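Local atomic coordinates of L-glyceraldehyde 3-phosphate reductase (Clostridium beijerinckii, PDB entry 6HG6), a protein that binds NADPH in a TIM-barrel aldo-keto reductase fold and probably reduces aldehydes, furfural among them. Residues K209-A212 with K213-K217. Numbering follows the deposited sequence.
Sequences KRAA and KENGK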
loop_
_atom_site.group_PDB
_atom_site.type_symbol
_atom_site.label_atom_id
_atom_site.label_comp_id
_atom_site.label_asym_id
_atom_site.label_seq_id
_atom_site.Cartn_x
_atom_site.Cartn_y
_atom_site.Cartn_z
ATOM N N LYS A 209 -4.107 1.910 -14.389
ATOM C CA LYS A 209 -5.374 1.338 -13.873
ATOM C C LYS A 209 -6.016 0.417 -14.918
ATOM O O LYS A 209 -6.394 -0.720 -14.532
ATOM C CB LYS A 209 -6.305 2.444 -13.418
ATOM C CG LYS A 209 -7.448 2.006 -12.521
ATOM C CD LYS A 209 -8.273 3.215 -12.096
ATOM C CE LYS A 209 -9.498 2.835 -11.293
ATOM N NZ LYS A 209 -10.477 3.927 -11.142
ATOM N N ARG A 210 -6.048 0.834 -16.174
ATOM C CA ARG A 210 -6.621 0.031 -17.274
ATOM C C ARG A 210 -5.736 -1.194 -17.574
ATOM O O ARG A 210 -6.315 -2.249 -17.803
ATOM C CB ARG A 210 -6.814 0.906 -18.509
ATOM C CG ARG A 210 -7.259 0.160 -19.761
ATOM C CD ARG A 210 -7.483 1.196 -20.849
ATOM N NE ARG A 210 -7.429 0.726 -22.238
ATOM C CZ ARG A 210 -8.425 0.735 -23.145
ATOM N NH1 ARG A 210 -9.647 1.172 -22.860
ATOM N NH2 ARG A 210 -8.178 0.304 -24.371
ATOM N N ALA A 211 -4.411 -1.061 -17.629
ATOM C CA ALA A 211 -3.504 -2.192 -17.942
ATOM C C ALA A 211 -3.629 -3.243 -16.837
ATOM O O ALA A 211 -3.647 -4.420 -17.166
ATOM C CB ALA A 211 -2.072 -1.737 -18.112
ATOM N N ALA A 212 -3.702 -2.838 -15.568
ATOM C CA ALA A 212 -3.795 -3.783 -14.431
ATOM C C ALA A 212 -5.080 -4.587 -14.607
ATOM O O ALA A 212 -5.024 -5.828 -14.606
ATOM C CB ALA A 212 -3.744 -3.080 -13.114
ATOM N N LYS A 213 -6.209 -3.910 -14.823
ATOM C CA LYS A 213 -7.498 -4.591 -15.021
ATOM C C LYS A 213 -7.406 -5.536 -16.233
ATOM O O LYS A 213 -7.799 -6.690 -16.100
ATOM C CB LYS A 213 -8.621 -3.565 -15.223
ATOM C CG LYS A 213 -9.973 -4.204 -15.455
ATOM C CD LYS A 213 -11.120 -3.240 -15.518
ATOM C CE LYS A 213 -12.444 -3.985 -15.531
ATOM N NZ LYS A 213 -13.579 -3.055 -15.716
ATOM N N GLU A 214 -6.922 -5.070 -17.384
ATOM C CA GLU A 214 -6.914 -5.875 -18.622
ATOM C C GLU A 214 -5.962 -7.072 -18.467
ATOM O O GLU A 214 -6.163 -8.018 -19.209
ATOM C CB GLU A 214 -6.554 -5.027 -19.841
ATOM C CG GLU A 214 -7.669 -4.056 -20.231
ATOM C CD GLU A 214 -7.447 -3.167 -21.444
ATOM O OE1 GLU A 214 -8.434 -2.546 -21.938
ATOM O OE2 GLU A 214 -6.295 -3.077 -21.878
ATOM N N ASN A 215 -4.963 -7.026 -17.584
ATOM C CA ASN A 215 -3.965 -8.130 -17.440
ATOM C C ASN A 215 -4.199 -8.943 -16.156
ATOM O O ASN A 215 -3.330 -9.759 -15.785
ATOM C CB ASN A 215 -2.541 -7.601 -17.546
ATOM C CG ASN A 215 -2.246 -7.114 -18.950
ATOM O OD1 ASN A 215 -1.780 -7.904 -19.775
ATOM N ND2 ASN A 215 -2.565 -5.859 -19.260
ATOM N N GLY A 216 -5.303 -8.698 -15.472
ATOM C CA GLY A 216 -5.691 -9.402 -14.241
ATOM C C GLY A 216 -4.728 -9.209 -13.096
ATOM O O GLY A 216 -4.575 -10.142 -12.301
ATOM N N LYS A 217 -4.118 -8.030 -12.972
ATOM C CA LYS A 217 -3.236 -7.678 -11.846
ATOM C C LYS A 217 -3.984 -6.793 -10.854
ATOM O O LYS A 217 -4.809 -5.945 -11.273
ATOM C CB LYS A 217 -1.998 -6.938 -12.344
ATOM C CG LYS A 217 -1.306 -7.600 -13.505
ATOM C CD LYS A 217 -0.776 -9.004 -13.131
ATOM C CE LYS A 217 -0.121 -9.667 -14.328
ATOM N NZ LYS A 217 0.406 -10.995 -13.978
#
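Ala212 O accepts a hydrogen bond from Lys217 N at 2.9 Å, and this bond closes the C-terminal end of helix 208-214. Gly216 N bonds back to Lys213 O at 3.3 Å. Together the two bonds make a Schellman motif. Gly216 is its C-prime residue and carries the positive phi (63°) that turns the chain out of the helix. Before the turn the helical pattern is regular: Lys213 N bonds to Lys209 O, and Glu214 N to Arg210 O at 2.9 Å.

Ala211 O is gripped twice by one residue. Asn215 N reaches it at 2.9 Å through a clearly bent hydrogen bond. Asn215 ND2 reaches it at 2.8 Å and nearly straight (170°), with the oxygen in the plane of the side-chain amide. Asn215 CG sits beside its own backbone N (chi1 -68°), which folds the amide back over the last turn.

On the exposed side, Glu214 OE1 lies over one face of the Arg210 guanidinium, toward its rim, 3.4 Å from Arg210 NE. The oxygen stands well out of the guanidinium plane, so the pair is held by charge and not by a directed hydrogen bond.

Ala211 and Asn215 pack on Met175 and Glu176 of helix 172-184. Ala212 touches Asn192 and Ile219 of the barrel strands 189-195 and 218-222. Lys209 NZ pairs with Asp289, and Lys217 NZ bonds to Phe189 O. The turn leads from this outer helix directly into barrel strand 218-222.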